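Putative acetylornithine deacetylase (PDB 3VPB) probably catalyses the ATP-dependent joining of glutamate, through its amino group, to the gamma-carboxyl group of the C-terminal glutamate of the carrier protein LysW. Local coordinates at residues B[8-12]-B[13-17]; B[118-121]-B[122-126]; B[212-215]-B[216-220]. One frame throughout, in Å; residues are numbered along the deposited sequence.

Contact 1 of 3, residues B[8-12]-B[13-17]; sequences DIVRQ and EEKLI
Arg11 O accepts the N-H of Lys15 at 3.1 Å (O to N), and Gln12 O that of Leu16 at 2.9 Å. These bonds open the first turn of helix 12-23, with Arg11 at the N-cap, where the loop after strand 2-7 becomes helical. The N-H of Arg11 itself goes to the Glu14 side chain, N to OE1 2.8 Å, on the anti lone pair; this is half of a capping box, since arginine offers no side-chain acceptor for the other half. Folded back at chi2 (70°), the Glu14 carboxylate meets the Arg11 guanidinium side-on. Arg11 NE points almost straight at Glu14 OE1 (2.9 Å) within the guanidinium plane, while Arg11 NH2 reaches Glu14 OE2 at 2.8 Å from above the carboxylate plane. The two planes lie 24° apart. Val10 CG1 packs on Lys15 CG at 3.6 Å. With an alanine in place of Arg11, the Glu14 carboxylate would probably be freer to turn, and Glu256, salt-bridged to Arg11 NH1, would lose that mate. Glu14 OE2 also pairs with Arg53, so two arginines and the helix start should together favour its ionised form, while Glu256 carries this charge network to the glutamate pocket.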
loop_
_atom_site.group_PDB
_atom_site.type_symbol
_atom_site.label_atom_id
_atom_site.label_comp_id
_atom_site.label_asym_id
_atom_site.label_seq_id
_atom_site.Cartn_x
_atom_site.Cartn_y
_atom_site.Cartn_z
ATOM N N ASP B 8 5.255 21.964 4.999
ATOM C CA ASP B 8 5.049 20.795 5.862
ATOM C C ASP B 8 6.350 20.409 6.555
ATOM O O ASP B 8 6.425 20.334 7.791
ATOM C CB ASP B 8 4.342 19.606 5.151
ATOM C CG ASP B 8 5.016 19.161 3.850
ATOM O OD1 ASP B 8 4.397 18.323 3.121
ATOM O OD2 ASP B 8 6.142 19.598 3.538
ATOM N N ILE B 9 7.376 20.160 5.755
ATOM C CA ILE B 9 8.716 19.987 6.288
ATOM C C ILE B 9 9.510 21.215 5.871
ATOM O O ILE B 9 9.496 21.597 4.702
ATOM C CB ILE B 9 9.408 18.700 5.753
ATOM C CG1 ILE B 9 8.836 17.433 6.411
ATOM C CG2 ILE B 9 10.917 18.759 6.035
ATOM C CD1 ILE B 9 7.419 17.056 6.018
ATOM N N VAL B 10 10.191 21.834 6.825
ATOM C CA VAL B 10 10.975 23.034 6.568
ATOM C C VAL B 10 12.412 22.644 6.209
ATOM O O VAL B 10 13.173 22.172 7.074
ATOM C CB VAL B 10 10.914 24.020 7.775
ATOM C CG1 VAL B 10 11.925 25.118 7.619
ATOM C CG2 VAL B 10 9.510 24.621 7.910
ATOM N N ARG B 11 12.746 22.762 4.922
ATOM C CA ARG B 11 14.111 22.519 4.438
ATOM C C ARG B 11 14.862 23.838 4.359
ATOM O O ARG B 11 14.291 24.917 4.598
ATOM C CB ARG B 11 14.116 21.914 3.016
ATOM C CG ARG B 11 13.275 20.688 2.800
ATOM C CD ARG B 11 12.963 20.502 1.335
ATOM N NE ARG B 11 11.856 21.372 0.908
ATOM C CZ ARG B 11 11.104 21.163 -0.165
ATOM N NH1 ARG B 11 11.350 20.110 -0.937
ATOM N NH2 ARG B 11 10.087 21.990 -0.449
ATOM N N GLN B 12 16.126 23.761 3.940
ATOM C CA GLN B 12 16.920 24.972 3.735
ATOM C C GLN B 12 16.187 25.973 2.855
ATOM O O GLN B 12 16.214 27.171 3.126
ATOM C CB GLN B 12 18.283 24.636 3.118
ATOM C CG GLN B 12 19.445 24.697 4.100
ATOM C CD GLN B 12 19.657 26.092 4.680
ATOM O OE1 GLN B 12 19.447 26.306 5.871
ATOM N NE2 GLN B 12 20.042 27.050 3.836
ATOM N N GLU B 13 15.517 25.465 1.827
ATOM C CA GLU B 13 14.825 26.318 0.875
ATOM C C GLU B 13 13.747 27.153 1.580
ATOM O O GLU B 13 13.611 28.342 1.322
ATOM C CB GLU B 13 14.183 25.476 -0.230
ATOM C CG GLU B 13 15.152 24.993 -1.336
ATOM C CD GLU B 13 15.938 23.730 -0.998
ATOM O OE1 GLU B 13 16.654 23.240 -1.903
ATOM O OE2 GLU B 13 15.846 23.224 0.141
ATOM N N GLU B 14 12.957 26.512 2.434
ATOM C CA GLU B 14 11.910 27.231 3.154
ATOM C C GLU B 14 12.489 28.263 4.125
ATOM O O GLU B 14 11.950 29.363 4.258
ATOM C CB GLU B 14 10.970 26.271 3.868
ATOM C CG GLU B 14 10.037 25.525 2.904
ATOM C CD GLU B 14 10.765 24.487 2.025
ATOM O OE1 GLU B 14 11.569 23.692 2.556
ATOM O OE2 GLU B 14 10.524 24.463 0.805
ATOM N N LYS B 15 13.593 27.909 4.775
ATOM C CA LYS B 15 14.265 28.836 5.695
ATOM C C LYS B 15 14.760 30.062 4.966
ATOM O O LYS B 15 14.584 31.206 5.446
ATOM C CB LYS B 15 15.418 28.134 6.403
ATOM C CG LYS B 15 14.942 27.116 7.400
ATOM C CD LYS B 15 16.124 26.421 8.073
ATOM C CE LYS B 15 16.877 25.554 7.097
ATOM N NZ LYS B 15 18.303 25.423 7.520
ATOM N N LEU B 16 15.351 29.831 3.798
ATOM C CA LEU B 16 15.861 30.916 2.959
ATOM C C LEU B 16 14.726 31.819 2.460
ATOM O O LEU B 16 14.900 33.040 2.365
ATOM C CB LEU B 16 16.688 30.372 1.781
ATOM C CG LEU B 16 18.052 29.730 2.092
ATOM C CD1 LEU B 16 18.642 29.141 0.822
ATOM C CD2 LEU B 16 19.060 30.728 2.721
ATOM N N ILE B 17 13.563 31.239 2.147
ATOM C CA ILE B 17 12.440 32.058 1.690
ATOM C C ILE B 17 11.892 32.884 2.860
ATOM O O ILE B 17 11.591 34.056 2.698
ATOM C CB ILE B 17 11.312 31.224 0.999
ATOM C CG1 ILE B 17 11.820 30.577 -0.291
ATOM C CG2 ILE B 17 10.069 32.108 0.685
ATOM C CD1 ILE B 17 10.873 29.486 -0.836
#

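Contact 2 of 3, residues B[118-121]-B[122-126]; sequences EQRG and FPLID. With ADP (adenosine-5'-diphosphate), chain L.
Leu124 turns its side chain back toward the end of the preceding helix, and its CD2 methyl lies 3.5 Å from Gly121 O and 4.2 Å from Arg120 CB. The first torsion explains the reach: at chi1 53° CG sits between the backbone N and the carbonyl carbon, which lays the isobutyl group beside the turn. Arg120 also directs its CB toward the strand side, and its side chain touches Val166 and Glu168 of strand 164-168. The CB bond of Phe122 points away from the helix end, with CB 3.5 Å from Gly121 C, but at chi1 -54° the ring folds back beside that same carbonyl carbon, also touching Ile140 of strand 138-140.

Helix 110-120 and strand 124-127 are consecutive elements of the ATP-grasp fold, joined here by a tight connection into the four-stranded antiparallel sheet. Gly121 leaves the helix with phi 72°, a backbone angle that glycine adopts easily; the peptide before Pro123 is cis. Across this bend a water bridges Gly121 O (2.9 Å) and Pro123 O (3.0 Å), though with further acceptors nearby it may not serve both at once. One residue beyond Leu124, Ile125 lies over a face of the adenine of ADP, with CG1 3.7 Å from C6 and CG2 3.7 Å from N7. Asp126 ties the strand back to the helix, since its OD2 is hydrogen-bonded to Tyr117 OH, while OD1 forms a salt bridge with Arg153.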
loop_
_atom_site.group_PDB
_atom_site.type_symbol
_atom_site.label_atom_id
_atom_site.label_comp_id
_atom_site.label_asym_id
_atom_site.label_seq_id
_atom_site.Cartn_x
_atom_site.Cartn_y
_atom_site.Cartn_z
ATOM N N GLU B 118 8.323 -4.316 -25.951
ATOM C CA GLU B 118 8.401 -5.058 -27.216
ATOM C C GLU B 118 8.341 -4.155 -28.458
ATOM O O GLU B 118 9.007 -4.447 -29.461
ATOM C CB GLU B 118 7.328 -6.152 -27.274
ATOM C CG GLU B 118 7.605 -7.296 -26.299
ATOM C CD GLU B 118 6.438 -8.252 -26.120
ATOM O OE1 GLU B 118 5.291 -7.911 -26.524
ATOM O OE2 GLU B 118 6.683 -9.366 -25.572
ATOM N N GLN B 119 7.573 -3.070 -28.392
ATOM C CA GLN B 119 7.429 -2.141 -29.529
ATOM C C GLN B 119 8.656 -1.277 -29.720
ATOM O O GLN B 119 9.021 -0.970 -30.855
ATOM C CB GLN B 119 6.204 -1.229 -29.361
ATOM C CG GLN B 119 4.890 -1.923 -29.700
ATOM C CD GLN B 119 3.655 -1.075 -29.424
ATOM O OE1 GLN B 119 2.552 -1.609 -29.260
ATOM N NE2 GLN B 119 3.828 0.239 -29.385
ATOM N N ARG B 120 9.269 -0.895 -28.600
ATOM C CA ARG B 120 10.396 0.039 -28.530
ATOM C C ARG B 120 11.757 -0.645 -28.603
ATOM O O ARG B 120 12.714 -0.096 -29.142
ATOM C CB ARG B 120 10.379 0.720 -27.175
ATOM C CG ARG B 120 9.604 1.953 -27.059
ATOM C CD ARG B 120 10.355 2.838 -26.074
ATOM N NE ARG B 120 11.416 3.514 -26.802
ATOM C CZ ARG B 120 11.236 4.640 -27.476
ATOM N NH1 ARG B 120 10.044 5.245 -27.468
ATOM N NH2 ARG B 120 12.255 5.161 -28.135
ATOM N N GLY B 121 11.851 -1.812 -27.990
ATOM C CA GLY B 121 13.134 -2.480 -27.790
ATOM C C GLY B 121 13.991 -1.804 -26.734
ATOM O O GLY B 121 13.642 -0.750 -26.205
ATOM N N PHE B 122 15.136 -2.409 -26.438
ATOM C CA PHE B 122 15.995 -1.947 -25.342
ATOM C C PHE B 122 17.234 -1.168 -25.847
ATOM O O PHE B 122 17.647 -1.357 -26.993
ATOM C CB PHE B 122 16.358 -3.164 -24.487
ATOM C CG PHE B 122 15.151 -3.921 -24.014
ATOM C CD1 PHE B 122 14.281 -3.358 -23.074
ATOM C CD2 PHE B 122 14.843 -5.162 -24.553
ATOM C CE1 PHE B 122 13.144 -4.043 -22.653
ATOM C CE2 PHE B 122 13.710 -5.849 -24.138
ATOM C CZ PHE B 122 12.868 -5.294 -23.171
ATOM N N PRO B 123 17.826 -0.291 -25.004
ATOM C CA PRO B 123 17.419 -0.000 -23.620
ATOM C C PRO B 123 16.354 1.069 -23.618
ATOM O O PRO B 123 16.195 1.805 -24.616
ATOM C CB PRO B 123 18.696 0.570 -22.996
ATOM C CG PRO B 123 19.336 1.298 -24.154
ATOM C CD PRO B 123 19.125 0.341 -25.314
ATOM N N LEU B 124 15.661 1.178 -22.496
ATOM C CA LEU B 124 14.642 2.209 -22.325
ATOM C C LEU B 124 14.602 2.657 -20.873
ATOM O O LEU B 124 15.130 1.991 -19.973
ATOM C CB LEU B 124 13.258 1.693 -22.768
ATOM C CG LEU B 124 12.704 0.406 -22.203
ATOM C CD1 LEU B 124 11.943 0.700 -20.899
ATOM C CD2 LEU B 124 11.762 -0.212 -23.276
ATOM N N ILE B 125 13.951 3.793 -20.642
ATOM C CA ILE B 125 13.621 4.243 -19.287
ATOM C C ILE B 125 12.128 4.021 -19.039
ATOM O O ILE B 125 11.321 4.289 -19.880
ATOM C CB ILE B 125 14.004 5.742 -19.110
ATOM C CG1 ILE B 125 15.529 5.862 -19.077
ATOM C CG2 ILE B 125 13.296 6.425 -17.884
ATOM C CD1 ILE B 125 16.188 5.669 -17.680
ATOM N N ASP B 126 11.785 3.466 -17.887
ATOM C CA ASP B 126 10.375 3.317 -17.495
ATOM C C ASP B 126 10.235 4.033 -16.151
ATOM O O ASP B 126 10.877 3.677 -15.168
ATOM C CB ASP B 126 10.015 1.832 -17.375
ATOM C CG ASP B 126 8.557 1.596 -16.995
ATOM O OD1 ASP B 126 7.940 2.498 -16.381
ATOM O OD2 ASP B 126 8.041 0.471 -17.238
HETATM P PB ADP L . 12.266 12.959 -11.162
HETATM O O1B ADP L . 11.030 13.777 -11.124
HETATM O O2B ADP L . 13.575 13.722 -11.044
HETATM O O3B ADP L . 12.260 11.730 -10.298
HETATM P PA ADP L . 13.176 12.611 -13.901
HETATM O O1A ADP L . 12.331 12.184 -15.096
HETATM O O2A ADP L . 13.793 13.987 -13.781
HETATM O O3A ADP L . 12.249 12.286 -12.628
HETATM O "O5'" ADP L . 14.344 11.514 -13.791
HETATM C "C5'" ADP L . 15.387 11.561 -12.817
HETATM C "C4'" ADP L . 16.729 11.353 -13.494
HETATM O "O4'" ADP L . 16.676 10.148 -14.265
HETATM C "C3'" ADP L . 17.011 12.473 -14.499
HETATM O "O3'" ADP L . 17.714 13.556 -13.877
HETATM C "C2'" ADP L . 17.871 11.783 -15.531
HETATM O "O2'" ADP L . 19.233 11.718 -15.086
HETATM C "C1'" ADP L . 17.323 10.381 -15.522
HETATM N N9 ADP L . 16.326 10.204 -16.594
HETATM C C8 ADP L . 14.973 10.245 -16.488
HETATM N N7 ADP L . 14.433 9.981 -17.687
HETATM C C5 ADP L . 15.439 9.765 -18.557
HETATM C C6 ADP L . 15.561 9.467 -19.989
HETATM N N6 ADP L . 14.452 9.300 -20.735
HETATM N N1 ADP L . 16.810 9.276 -20.509
HETATM C C2 ADP L . 17.922 9.414 -19.777
HETATM N N3 ADP L . 17.869 9.727 -18.457
HETATM C C4 ADP L . 16.674 9.912 -17.834
HETATM O O HOH W 1 15.085 1.499 -27.398
#

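Contact 3 of 3, residues B[212-215]-B[216-220]; sequences IEVD and EKLKE
Asp215 is the N-cap of helix 216-229, and its OD1 accepts the N-H of Leu218 in a classical side-chain cap, O to N 2.9 Å with an N-H...O angle of 156°. The helix follows strand 208-211, an outer strand of the five-stranded antiparallel sheet in the ATP-grasp region, and the cap marks the point where the connecting loop gives way to helix. A chi1 of 59° places the carboxylate between the backbone N and carbonyl carbon of Asp215, folded over the first turn, so that OD1 meets the Leu218 N-H nearly along its C-O axis. The other oxygen, OD2, is held by Tyr246 OH, which leaves both carboxylate oxygens with a partner and should limit rotation of the group. The main chain supplies the first helical bond beside it: Lys219 N donates to Asp215 O at 3.2 Å.

Below the polar cap, the contact is apolar. Leu218 CG lies anti to the backbone N (chi1 -178°), and Leu218 CD2 then meets two loop side chains, Ile212 CD1 at 3.8 Å and Val214 CG1 at 3.9 Å; each of these crosses the leucine at roughly a right angle. Ile212 and Val214 both also touch Cys189 of strand 185-193, half of the disulfide with Cys179, so the loop packs against the sheet as well as the helix. Lys217, bent along its length, passes across the Asp215 carboxylate: CE lies 3.5 Å from OD1, and the NZ to OD1 salt bridge is long, at 3.7 Å.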
loop_
_atom_site.group_PDB
_atom_site.type_symbol
_atom_site.label_atom_id
_atom_site.label_comp_id
_atom_site.label_asym_id
_atom_site.label_seq_id
_atom_site.Cartn_x
_atom_site.Cartn_y
_atom_site.Cartn_z
ATOM N N ILE B 212 27.232 25.909 -16.495
ATOM C CA ILE B 212 27.272 25.745 -17.958
ATOM C C ILE B 212 27.109 27.085 -18.657
ATOM O O ILE B 212 26.633 28.050 -18.072
ATOM C CB ILE B 212 26.148 24.795 -18.512
ATOM C CG1 ILE B 212 24.753 25.296 -18.121
ATOM C CG2 ILE B 212 26.374 23.363 -18.032
ATOM C CD1 ILE B 212 23.577 24.710 -18.961
ATOM N N GLU B 213 27.487 27.127 -19.922
ATOM C CA GLU B 213 27.123 28.258 -20.766
ATOM C C GLU B 213 25.691 28.053 -21.230
ATOM O O GLU B 213 25.332 26.971 -21.709
ATOM C CB GLU B 213 28.049 28.350 -21.968
ATOM C CG GLU B 213 27.908 29.680 -22.721
ATOM C CD GLU B 213 29.216 30.154 -23.337
ATOM O OE1 GLU B 213 30.154 29.336 -23.454
ATOM O OE2 GLU B 213 29.310 31.352 -23.700
ATOM N N VAL B 214 24.871 29.084 -21.076
ATOM C CA VAL B 214 23.502 29.017 -21.536
ATOM C C VAL B 214 23.410 29.678 -22.902
ATOM O O VAL B 214 23.539 30.900 -23.027
ATOM C CB VAL B 214 22.519 29.682 -20.549
ATOM C CG1 VAL B 214 21.083 29.384 -20.961
ATOM C CG2 VAL B 214 22.793 29.221 -19.118
ATOM N N ASP B 215 23.205 28.865 -23.932
ATOM C CA ASP B 215 23.087 29.389 -25.289
ATOM C C ASP B 215 21.636 29.727 -25.603
ATOM O O ASP B 215 20.719 29.377 -24.838
ATOM C CB ASP B 215 23.664 28.397 -26.321
ATOM C CG ASP B 215 22.965 27.032 -26.303
ATOM O OD1 ASP B 215 21.714 26.964 -26.288
ATOM O OD2 ASP B 215 23.691 26.011 -26.344
ATOM N N GLU B 216 21.421 30.406 -26.724
ATOM C CA GLU B 216 20.087 30.857 -27.072
ATOM C C GLU B 216 19.051 29.743 -27.191
ATOM O O GLU B 216 17.938 29.913 -26.702
ATOM C CB GLU B 216 20.092 31.738 -28.327
ATOM C CG GLU B 216 20.140 33.220 -27.992
ATOM C CD GLU B 216 18.954 33.691 -27.126
ATOM O OE1 GLU B 216 17.819 33.175 -27.290
ATOM O OE2 GLU B 216 19.159 34.586 -26.274
ATOM N N LYS B 217 19.415 28.628 -27.828
ATOM C CA LYS B 217 18.481 27.523 -28.047
ATOM C C LYS B 217 17.988 26.983 -26.705
ATOM O O LYS B 217 16.838 26.623 -26.579
ATOM C CB LYS B 217 19.124 26.382 -28.837
ATOM C CG LYS B 217 19.662 26.763 -30.223
ATOM C CD LYS B 217 21.022 26.100 -30.519
ATOM C CE LYS B 217 22.179 26.797 -29.769
ATOM N NZ LYS B 217 22.048 28.309 -29.701
ATOM N N LEU B 218 18.880 26.923 -25.719
ATOM C CA LEU B 218 18.504 26.440 -24.375
ATOM C C LEU B 218 17.511 27.389 -23.722
ATOM O O LEU B 218 16.483 26.948 -23.206
ATOM C CB LEU B 218 19.729 26.286 -23.483
ATOM C CG LEU B 218 19.504 25.748 -22.066
ATOM C CD1 LEU B 218 18.660 24.463 -22.060
ATOM C CD2 LEU B 218 20.836 25.558 -21.376
ATOM N N LYS B 219 17.820 28.686 -23.757
ATOM C CA LYS B 219 16.950 29.692 -23.158
ATOM C C LYS B 219 15.559 29.634 -23.788
ATOM O O LYS B 219 14.564 29.657 -23.077
ATOM C CB LYS B 219 17.550 31.108 -23.302
ATOM C CG LYS B 219 16.561 32.250 -22.983
ATOM C CD LYS B 219 16.759 33.421 -23.966
ATOM C CE LYS B 219 15.446 34.151 -24.342
ATOM N NZ LYS B 219 14.407 33.428 -25.177
ATOM N N GLU B 220 15.516 29.556 -25.121
ATOM C CA GLU B 220 14.272 29.547 -25.895
ATOM C C GLU B 220 13.439 28.321 -25.551
ATOM O O GLU B 220 12.218 28.402 -25.441
ATOM C CB GLU B 220 14.595 29.532 -27.398
ATOM C CG GLU B 220 15.164 30.831 -27.896
ATOM C CD GLU B 220 15.920 30.719 -29.237
ATOM O OE1 GLU B 220 16.142 29.592 -29.768
ATOM O OE2 GLU B 220 16.304 31.789 -29.760
#

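Contacts 1 and 3 are both helix starts following a strand, but capped differently: in 8-17 a glutamate inside the helix reaches back to the N-cap backbone, whereas in 212-220 the N-cap aspartate reaches forward. Contact 2 is a helix end running into a strand, with methyl contacts and a bridging water, and no direct hydrogen bond between its two segments. Contact 1 is partly buried; its charges extend to the glutamate pocket, and its loop meets the LysW chain through Val10 backbone bonds and packing. The other two are surface contacts. Contact 1 belongs to the LysX preATP-grasp domain, contacts 2 and 3 to the ATP-grasp domain, their centres 30 Å apart. Only 118-126 touches the ADP.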